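PDB 3E9D: fructose-2,6-bisphosphatase TIGAR B from Danio rerio, which probably hydrolyses fructose-2,6-bisphosphate and fructose-1,6-bisphosphate, restraining glycolysis and diverting sugar into the pentose phosphate pathway. Local coordinates for residues M1-V9 with M143-S152; S213-I224 with I239-L250. All coordinates share one frame; numbering follows the deposited sequence.

Interaction 1 (M1-V9 with M143-S152); sequences MLTFALTIV and MFEEHGSALS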
loop_
_atom_site.group_PDB
_atom_site.type_symbol
_atom_site.label_atom_id
_atom_site.label_comp_id
_atom_site.label_asym_id
_atom_site.label_seq_id
_atom_site.Cartn_x
_atom_site.Cartn_y
_atom_site.Cartn_z
ATOM N N MET A 1 9.024 7.769 19.173
ATOM C CA MET A 1 10.420 8.241 18.942
ATOM C C MET A 1 10.838 8.345 17.466
ATOM O O MET A 1 11.689 9.163 17.142
ATOM C CB MET A 1 11.427 7.428 19.747
ATOM C CG MET A 1 11.367 5.939 19.569
ATOM S SD MET A 1 12.620 5.163 20.653
ATOM C CE MET A 1 11.649 4.714 22.058
ATOM N N LEU A 2 10.247 7.535 16.587
ATOM C CA LEU A 2 10.430 7.735 15.152
ATOM C C LEU A 2 9.110 8.037 14.453
ATOM O O LEU A 2 8.120 7.331 14.647
ATOM C CB LEU A 2 11.110 6.531 14.478
ATOM C CG LEU A 2 11.300 6.654 12.949
ATOM C CD1 LEU A 2 12.330 7.738 12.586
ATOM C CD2 LEU A 2 11.696 5.310 12.343
ATOM N N THR A 3 9.106 9.097 13.654
ATOM C CA THR A 3 7.967 9.440 12.815
ATOM C C THR A 3 8.387 9.254 11.371
ATOM O O THR A 3 9.428 9.760 10.966
ATOM C CB THR A 3 7.527 10.898 13.018
ATOM O OG1 THR A 3 7.022 11.049 14.340
ATOM C CG2 THR A 3 6.414 11.298 12.002
ATOM N N PHE A 4 7.578 8.532 10.601
ATOM C CA PHE A 4 7.866 8.344 9.176
ATOM C C PHE A 4 6.578 8.285 8.356
ATOM O O PHE A 4 5.518 7.901 8.873
ATOM C CB PHE A 4 8.753 7.103 8.933
ATOM C CG PHE A 4 8.066 5.780 9.183
ATOM C CD1 PHE A 4 7.391 5.127 8.152
ATOM C CD2 PHE A 4 8.119 5.177 10.445
ATOM C CE1 PHE A 4 6.741 3.905 8.373
ATOM C CE2 PHE A 4 7.490 3.938 10.687
ATOM C CZ PHE A 4 6.797 3.300 9.634
ATOM N N ALA A 5 6.678 8.723 7.103
ATOM C CA ALA A 5 5.574 8.677 6.158
ATOM C C ALA A 5 5.629 7.368 5.390
ATOM O O ALA A 5 6.721 6.833 5.113
ATOM C CB ALA A 5 5.663 9.853 5.177
ATOM N N LEU A 6 4.451 6.842 5.065
ATOM C CA LEU A 6 4.355 5.668 4.220
ATOM C C LEU A 6 3.437 5.982 3.041
ATOM O O LEU A 6 2.243 6.231 3.243
ATOM C CB LEU A 6 3.795 4.471 5.003
ATOM C CG LEU A 6 3.553 3.225 4.150
ATOM C CD1 LEU A 6 4.883 2.628 3.703
ATOM C CD2 LEU A 6 2.727 2.164 4.907
ATOM N N THR A 7 3.992 5.958 1.829
ATOM C CA THR A 7 3.189 6.144 0.616
ATOM C C THR A 7 2.943 4.791 0.000
ATOM O O THR A 7 3.881 4.017 -0.194
ATOM C CB THR A 7 3.896 7.062 -0.397
ATOM O OG1 THR A 7 4.033 8.366 0.180
ATOM C CG2 THR A 7 3.109 7.159 -1.718
ATOM N N ILE A 8 1.684 4.509 -0.306
ATOM C CA ILE A 8 1.283 3.191 -0.772
ATOM C C ILE A 8 0.685 3.318 -2.170
ATOM O O ILE A 8 -0.257 4.104 -2.379
ATOM C CB ILE A 8 0.198 2.595 0.150
ATOM C CG1 ILE A 8 0.715 2.470 1.598
ATOM C CG2 ILE A 8 -0.292 1.212 -0.405
ATOM C CD1 ILE A 8 -0.406 2.129 2.641
ATOM N N VAL A 9 1.210 2.543 -3.117
ATOM C CA VAL A 9 0.774 2.639 -4.508
ATOM C C VAL A 9 0.397 1.260 -5.039
ATOM O O VAL A 9 1.158 0.305 -4.882
ATOM C CB VAL A 9 1.894 3.270 -5.410
ATOM C CG1 VAL A 9 1.405 3.489 -6.864
ATOM C CG2 VAL A 9 2.422 4.582 -4.796
ATOM N N MET A 143 12.892 0.371 9.753
ATOM C CA MET A 143 12.910 1.843 9.795
ATOM C C MET A 143 13.645 2.318 11.053
ATOM O O MET A 143 14.443 3.262 11.008
ATOM C CB MET A 143 11.492 2.453 9.756
ATOM C CG MET A 143 10.681 2.219 8.445
ATOM S SD MET A 143 11.531 2.749 6.910
ATOM C CE MET A 143 12.169 1.176 6.401
ATOM N N PHE A 144 13.372 1.652 12.169
ATOM C CA PHE A 144 13.987 2.023 13.431
ATOM C C PHE A 144 15.500 1.803 13.396
ATOM O O PHE A 144 16.239 2.669 13.819
ATOM C CB PHE A 144 13.359 1.251 14.586
ATOM C CG PHE A 144 13.621 1.858 15.928
ATOM C CD1 PHE A 144 12.820 2.884 16.399
ATOM C CD2 PHE A 144 14.663 1.401 16.716
ATOM C CE1 PHE A 144 13.057 3.445 17.647
ATOM C CE2 PHE A 144 14.917 1.952 17.957
ATOM C CZ PHE A 144 14.114 2.972 18.428
ATOM N N GLU A 145 15.941 0.652 12.891
ATOM C CA GLU A 145 17.373 0.332 12.797
ATOM C C GLU A 145 18.129 1.298 11.896
ATOM O O GLU A 145 19.276 1.620 12.156
ATOM C CB GLU A 145 17.579 -1.043 12.184
ATOM C CG GLU A 145 17.354 -2.201 13.093
ATOM C CD GLU A 145 17.169 -3.489 12.309
ATOM O OE1 GLU A 145 17.190 -3.439 11.055
ATOM O OE2 GLU A 145 16.975 -4.549 12.941
ATOM N N GLU A 146 17.496 1.715 10.806
ATOM C CA GLU A 146 18.164 2.586 9.863
ATOM C C GLU A 146 18.100 4.081 10.182
ATOM O O GLU A 146 18.953 4.848 9.735
ATOM C CB GLU A 146 17.611 2.357 8.466
ATOM C CG GLU A 146 18.108 3.390 7.487
ATOM C CD GLU A 146 17.834 3.025 6.041
ATOM O OE1 GLU A 146 17.258 1.925 5.782
ATOM O OE2 GLU A 146 18.211 3.851 5.174
ATOM N N HIS A 147 17.091 4.522 10.919
ATOM C CA HIS A 147 16.902 5.969 11.055
ATOM C C HIS A 147 17.123 6.529 12.468
ATOM O O HIS A 147 16.392 7.388 12.931
ATOM C CB HIS A 147 15.558 6.386 10.455
ATOM C CG HIS A 147 15.435 6.059 9.004
ATOM N ND1 HIS A 147 16.078 6.784 8.024
ATOM C CD2 HIS A 147 14.773 5.064 8.365
ATOM C CE1 HIS A 147 15.804 6.260 6.844
ATOM N NE2 HIS A 147 15.012 5.219 7.022
ATOM N N GLY A 148 18.167 6.044 13.136
ATOM C CA GLY A 148 18.568 6.567 14.454
ATOM C C GLY A 148 18.783 8.071 14.456
ATOM O O GLY A 148 18.483 8.745 15.438
ATOM N N SER A 149 19.287 8.601 13.343
ATOM C CA SER A 149 19.495 10.046 13.179
ATOM C C SER A 149 18.214 10.857 13.234
ATOM O O SER A 149 18.267 12.064 13.428
ATOM C CB SER A 149 20.173 10.342 11.841
ATOM O OG SER A 149 21.410 9.664 11.774
ATOM N N ALA A 150 17.077 10.201 13.037
ATOM C CA ALA A 150 15.779 10.876 13.029
ATOM C C ALA A 150 14.988 10.748 14.341
ATOM O O ALA A 150 13.917 11.329 14.472
ATOM C CB ALA A 150 14.940 10.370 11.856
ATOM N N LEU A 151 15.504 9.981 15.301
ATOM C CA LEU A 151 14.733 9.677 16.507
ATOM C C LEU A 151 14.566 10.932 17.358
ATOM O O LEU A 151 15.502 11.735 17.498
ATOM C CB LEU A 151 15.349 8.518 17.311
ATOM C CG LEU A 151 15.689 7.239 16.526
ATOM C CD1 LEU A 151 16.445 6.242 17.366
ATOM C CD2 LEU A 151 14.448 6.585 15.940
ATOM N N SER A 152 13.363 11.105 17.892
ATOM C CA SER A 152 13.029 12.282 18.690
ATOM C C SER A 152 12.218 11.944 19.934
ATOM O O SER A 152 11.339 11.069 19.908
ATOM C CB SER A 152 12.259 13.307 17.861
ATOM O OG SER A 152 11.967 14.443 18.658
HETATM O O HOH W 1 8.658 10.785 18.275
HETATM O O HOH W 2 11.210 11.085 14.022
#
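Two methionines meet two phenylalanines across this contact, one from each segment, in Met-aromatic pairs of different kinds: M143 lies over a face of F4, whereas M1 comes to the edge of F144. The pairs join strand 2-10, first in sequence and an inner strand of the mixed sheet of the histidine phosphatase fold, to the end of helix 125-146 and the loop that follows it. M143 CG sits almost on the normal of the F4 ring, 4.1 Å from its centroid, in a CH-pi contact. M143 SD remains above the F4 ring but farther off, 5.1 Å from the centroid. At the other end, M1 places CG between its backbone N and carbonyl carbon (chi1 54°), which carries SD to the rim of F144, 3.5 Å from CZ. L2 fills the middle. Its CG is anti to the backbone N (chi1 178°), and the two methyls part, CD2 against M143 CB on the last turn of the helix and CD1 3.8 Å from A150 CB in the 3-10 segment beyond it; L2 CB meets L151 CD2 at 3.6 Å. With an alanine in place of L2 both methyls would go, which would probably open a gap between the strand and the helix end with its following turn and leave A150 CB without L2 CD1 against it. M1 and L2 both face I227 on strand 220-230, a classic beta bulge where strand 2-10 begins. A water accepts from T3 N and donates to A150 O. The last tie is made by backbone: S152 N donates to M1 O at 2.7 Å, while L151 CA-H approaches the same oxygen.

Interaction 2 (S213-I224 with I239-L250); sequences SPCPNTGISRFI and IQGVFINRKDHL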
loop_
_atom_site.group_PDB
_atom_site.type_symbol
_atom_site.label_atom_id
_atom_site.label_comp_id
_atom_site.label_asym_id
_atom_site.label_seq_id
_atom_site.Cartn_x
_atom_site.Cartn_y
_atom_site.Cartn_z
ATOM N N SER A 213 -12.739 2.335 -0.066
ATOM C CA SER A 213 -12.982 2.029 -1.487
ATOM C C SER A 213 -11.872 1.159 -2.110
ATOM O O SER A 213 -10.768 1.063 -1.552
ATOM C CB SER A 213 -13.170 3.339 -2.281
ATOM O OG SER A 213 -11.973 4.095 -2.270
ATOM N N PRO A 214 -12.163 0.490 -3.254
ATOM C CA PRO A 214 -11.093 -0.266 -3.917
ATOM C C PRO A 214 -10.064 0.701 -4.541
ATOM O O PRO A 214 -10.445 1.791 -4.984
ATOM C CB PRO A 214 -11.823 -1.082 -4.992
ATOM C CG PRO A 214 -13.159 -0.404 -5.210
ATOM C CD PRO A 214 -13.443 0.476 -4.000
ATOM N N CYS A 215 -8.783 0.346 -4.518
ATOM C CA CYS A 215 -7.736 1.231 -5.040
ATOM C C CYS A 215 -7.591 1.094 -6.553
ATOM O O CYS A 215 -7.489 -0.033 -7.062
ATOM C CB CYS A 215 -6.386 0.945 -4.387
ATOM S SG CYS A 215 -5.133 2.227 -4.814
ATOM N N PRO A 216 -7.576 2.227 -7.282
ATOM C CA PRO A 216 -7.368 2.101 -8.740
ATOM C C PRO A 216 -5.924 1.754 -9.037
ATOM O O PRO A 216 -5.080 1.847 -8.148
ATOM C CB PRO A 216 -7.696 3.497 -9.284
ATOM C CG PRO A 216 -7.521 4.427 -8.102
ATOM C CD PRO A 216 -7.833 3.617 -6.860
ATOM N N ASN A 217 -5.643 1.348 -10.273
ATOM C CA ASN A 217 -4.263 1.137 -10.708
ATOM C C ASN A 217 -3.442 2.423 -10.515
ATOM O O ASN A 217 -3.833 3.496 -10.996
ATOM C CB ASN A 217 -4.230 0.719 -12.180
ATOM C CG ASN A 217 -4.669 -0.707 -12.397
ATOM O OD1 ASN A 217 -5.675 -0.944 -13.050
ATOM N ND2 ASN A 217 -3.902 -1.666 -11.887
ATOM N N THR A 218 -2.312 2.304 -9.819
ATOM C CA THR A 218 -1.469 3.445 -9.400
ATOM C C THR A 218 -2.146 4.464 -8.461
ATOM O O THR A 218 -1.638 5.571 -8.282
ATOM C CB THR A 218 -0.722 4.168 -10.584
ATOM O OG1 THR A 218 -1.640 4.965 -11.353
ATOM C CG2 THR A 218 -0.035 3.154 -11.482
ATOM N N GLY A 219 -3.264 4.074 -7.847
ATOM C CA GLY A 219 -3.903 4.913 -6.826
ATOM C C GLY A 219 -2.949 5.012 -5.649
ATOM O O GLY A 219 -2.239 4.035 -5.328
ATOM N N ILE A 220 -2.910 6.194 -5.027
ATOM C CA ILE A 220 -1.884 6.517 -4.043
ATOM C C ILE A 220 -2.521 6.860 -2.694
ATOM O O ILE A 220 -3.432 7.707 -2.637
ATOM C CB ILE A 220 -1.000 7.729 -4.510
ATOM C CG1 ILE A 220 -0.431 7.489 -5.921
ATOM C CG2 ILE A 220 0.116 7.973 -3.507
ATOM C CD1 ILE A 220 0.292 8.698 -6.522
ATOM N N SER A 221 -2.062 6.188 -1.629
ATOM C CA SER A 221 -2.494 6.487 -0.261
ATOM C C SER A 221 -1.309 6.877 0.609
ATOM O O SER A 221 -0.164 6.529 0.298
ATOM C CB SER A 221 -3.207 5.271 0.386
ATOM O OG SER A 221 -4.223 4.772 -0.481
ATOM N N ARG A 222 -1.578 7.561 1.721
ATOM C CA ARG A 222 -0.502 8.012 2.603
ATOM C C ARG A 222 -0.928 7.972 4.063
ATOM O O ARG A 222 -1.998 8.491 4.403
ATOM C CB ARG A 222 -0.042 9.442 2.249
ATOM C CG ARG A 222 1.247 9.885 3.038
ATOM C CD ARG A 222 1.669 11.359 2.836
ATOM N NE ARG A 222 2.147 11.754 1.482
ATOM C CZ ARG A 222 2.657 10.905 0.627
ATOM N NH1 ARG A 222 2.741 9.663 1.028
ATOM N NH2 ARG A 222 3.076 11.259 -0.591
ATOM N N PHE A 223 -0.084 7.354 4.898
ATOM C CA PHE A 223 -0.239 7.353 6.345
ATOM C C PHE A 223 1.070 7.848 6.954
ATOM O O PHE A 223 2.143 7.625 6.388
ATOM C CB PHE A 223 -0.533 5.935 6.896
ATOM C CG PHE A 223 -1.892 5.400 6.516
ATOM C CD1 PHE A 223 -2.949 5.464 7.419
ATOM C CD2 PHE A 223 -2.111 4.828 5.258
ATOM C CE1 PHE A 223 -4.227 4.983 7.074
ATOM C CE2 PHE A 223 -3.380 4.331 4.903
ATOM C CZ PHE A 223 -4.443 4.416 5.826
ATOM N N ILE A 224 0.961 8.530 8.093
ATOM C CA ILE A 224 2.108 8.888 8.900
ATOM C C ILE A 224 2.080 8.041 10.176
ATOM O O ILE A 224 1.052 8.007 10.895
ATOM C CB ILE A 224 2.081 10.394 9.300
ATOM C CG1 ILE A 224 1.725 11.305 8.103
ATOM C CG2 ILE A 224 3.420 10.795 9.960
ATOM C CD1 ILE A 224 2.649 11.146 6.881
ATOM N N ILE A 239 -1.104 6.610 14.282
ATOM C CA ILE A 239 -1.217 6.395 12.844
ATOM C C ILE A 239 -2.157 7.493 12.325
ATOM O O ILE A 239 -3.293 7.636 12.806
ATOM C CB ILE A 239 -1.757 4.978 12.523
ATOM C CG1 ILE A 239 -0.853 3.911 13.179
ATOM C CG2 ILE A 239 -1.883 4.773 11.002
ATOM C CD1 ILE A 239 -1.408 2.501 13.151
ATOM N N GLN A 240 -1.673 8.299 11.389
ATOM C CA GLN A 240 -2.473 9.380 10.830
ATOM C C GLN A 240 -2.712 9.104 9.354
ATOM O O GLN A 240 -1.763 9.059 8.563
ATOM C CB GLN A 240 -1.777 10.742 11.010
ATOM C CG GLN A 240 -2.438 11.923 10.230
ATOM C CD GLN A 240 -3.677 12.493 10.928
ATOM O OE1 GLN A 240 -3.629 12.818 12.110
ATOM N NE2 GLN A 240 -4.789 12.615 10.195
ATOM N N GLY A 241 -3.978 8.925 8.985
ATOM C CA GLY A 241 -4.337 8.860 7.579
ATOM C C GLY A 241 -4.211 10.241 6.961
ATOM O O GLY A 241 -4.568 11.231 7.582
ATOM N N VAL A 242 -3.669 10.323 5.753
ATOM C CA VAL A 242 -3.566 11.627 5.057
ATOM C C VAL A 242 -4.493 11.656 3.839
ATOM O O VAL A 242 -5.353 12.526 3.737
ATOM C CB VAL A 242 -2.098 11.974 4.677
ATOM C CG1 VAL A 242 -1.979 13.357 4.027
ATOM C CG2 VAL A 242 -1.166 11.873 5.920
ATOM N N PHE A 243 -4.325 10.700 2.926
ATOM C CA PHE A 243 -5.230 10.546 1.786
ATOM C C PHE A 243 -5.263 9.079 1.371
ATOM O O PHE A 243 -4.327 8.311 1.680
ATOM C CB PHE A 243 -4.885 11.499 0.615
ATOM C CG PHE A 243 -3.432 11.418 0.126
ATOM C CD1 PHE A 243 -3.038 10.424 -0.771
ATOM C CD2 PHE A 243 -2.485 12.361 0.544
ATOM C CE1 PHE A 243 -1.716 10.357 -1.262
ATOM C CE2 PHE A 243 -1.146 12.317 0.073
ATOM C CZ PHE A 243 -0.762 11.313 -0.830
ATOM N N ILE A 244 -6.357 8.682 0.718
ATOM C CA ILE A 244 -6.583 7.283 0.347
ATOM C C ILE A 244 -7.018 7.207 -1.111
ATOM O O ILE A 244 -7.919 7.946 -1.539
ATOM C CB ILE A 244 -7.691 6.602 1.218
ATOM C CG1 ILE A 244 -7.430 6.737 2.726
ATOM C CG2 ILE A 244 -7.903 5.111 0.819
ATOM C CD1 ILE A 244 -6.306 5.892 3.239
ATOM N N ASN A 245 -6.374 6.312 -1.858
ATOM C CA ASN A 245 -6.711 6.020 -3.267
ATOM C C ASN A 245 -6.754 7.249 -4.177
ATOM O O ASN A 245 -7.617 7.364 -5.055
ATOM C CB ASN A 245 -8.024 5.242 -3.350
ATOM C CG ASN A 245 -7.947 3.893 -2.663
ATOM O OD1 ASN A 245 -6.857 3.399 -2.355
ATOM N ND2 ASN A 245 -9.104 3.277 -2.438
ATOM N N ARG A 246 -5.820 8.172 -3.951
ATOM C CA ARG A 246 -5.721 9.382 -4.755
ATOM C C ARG A 246 -5.246 9.045 -6.188
ATOM O O ARG A 246 -4.321 8.267 -6.375
ATOM C CB ARG A 246 -4.773 10.378 -4.082
ATOM C CG ARG A 246 -4.559 11.653 -4.883
ATOM C CD ARG A 246 -3.639 12.625 -4.174
ATOM N NE ARG A 246 -4.241 13.219 -2.976
ATOM C CZ ARG A 246 -3.646 14.154 -2.236
ATOM N NH1 ARG A 246 -2.431 14.609 -2.581
ATOM N NH2 ARG A 246 -4.271 14.660 -1.168
ATOM N N LYS A 247 -5.871 9.666 -7.180
ATOM C CA LYS A 247 -5.546 9.383 -8.572
ATOM C C LYS A 247 -5.573 10.671 -9.405
ATOM O O LYS A 247 -5.923 10.650 -10.586
ATOM C CB LYS A 247 -6.490 8.306 -9.122
ATOM C CG LYS A 247 -7.979 8.637 -8.932
ATOM C CD LYS A 247 -8.906 7.749 -9.773
ATOM C CE LYS A 247 -8.452 7.674 -11.236
ATOM N NZ LYS A 247 -9.511 7.141 -12.170
ATOM N N ASP A 248 -5.176 11.782 -8.782
ATOM C CA ASP A 248 -5.088 13.080 -9.457
ATOM C C ASP A 248 -4.150 13.008 -10.659
ATOM O O ASP A 248 -4.413 13.630 -11.702
ATOM C CB ASP A 248 -4.607 14.169 -8.492
ATOM C CG ASP A 248 -5.584 14.421 -7.334
ATOM O OD1 ASP A 248 -6.747 13.999 -7.439
ATOM O OD2 ASP A 248 -5.189 15.047 -6.315
ATOM N N HIS A 249 -3.066 12.237 -10.517
ATOM C CA HIS A 249 -2.094 12.038 -11.606
ATOM C C HIS A 249 -2.686 11.327 -12.831
ATOM O O HIS A 249 -2.091 11.340 -13.903
ATOM C CB HIS A 249 -0.883 11.249 -11.110
ATOM C CG HIS A 249 -1.214 9.850 -10.678
ATOM N ND1 HIS A 249 -1.775 9.570 -9.450
ATOM C CD2 HIS A 249 -1.059 8.656 -11.302
ATOM C CE1 HIS A 249 -1.958 8.265 -9.336
ATOM N NE2 HIS A 249 -1.534 7.684 -10.447
ATOM N N LEU A 250 -3.826 10.665 -12.675
ATOM C CA LEU A 250 -4.472 10.065 -13.825
ATOM C C LEU A 250 -5.483 11.053 -14.427
ATOM O O LEU A 250 -6.002 10.794 -15.517
ATOM C CB LEU A 250 -5.111 8.719 -13.474
ATOM C CG LEU A 250 -4.178 7.622 -12.900
ATOM C CD1 LEU A 250 -4.963 6.372 -12.619
ATOM C CD2 LEU A 250 -3.001 7.314 -13.846
#
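The ring of F243 is sandwiched between two arginines: R222 CB lies over one face, 3.8 Å from the centroid, the R246 guanidinium covers the opposite face toward the rim, and I220 O sits at the edge, in plane. R222 also bends at chi3, bringing its guanidinium back so that F243 CZ lies over one of its faces, with the planes 66° apart. Both guanidinium groups have polar partners beyond the ring, A167 O for R222 and D169 for R246. The H249 ring works through its edge: NE2 donates in plane to T218 OG1 at 2.9 Å, and that hydroxyl donates in turn to N217 O. I220 CD1 packs obliquely on the same imidazole. The N245 amide holds S213 twice, ND2 reaching both O and OG, the O from well above its carbonyl plane; S213 OG also bonds Q210 O. The backbone of N245 ties a second serine: N245 N donates to S221 OG at 3.0 Å, nearly straight (175°). V242 and F243 facing R222 form a classic bulge; N245 and R246 facing I220 form a G1 bulge. The whole is a bulged antiparallel hairpin of strands 220-230 and 233-246, preceded by a type II turn, P216 to G219, that places N217 at the histidine phosphatase active site, where N217 ND2 bonds H11 O.

How the interactions relate
Interactions 1 and 2 have centres 20 Å apart but share one sheet, in which strands 2-10 and 220-230 are neighbours. They meet directly: L6 N lies 2.8 Å from F223 O, a probable hydrogen bond, and T7 CG2 packs against I220 CG2 at 3.6 Å, as T3 CG2 does on I224 CG2 at 3.7 Å. Interaction 1 sits where strand 2-10 begins, away from the annotated sites. Interaction 2 reaches the catalytic end, where the side chain of N217 comes within about 4 Å of that of H11, the phosphohistidine residue, and about 3 Å of a bound phosphate, probably from the crystallisation liquor. Toward its other end, the I239 side chain lies about 8 Å from a potassium ion.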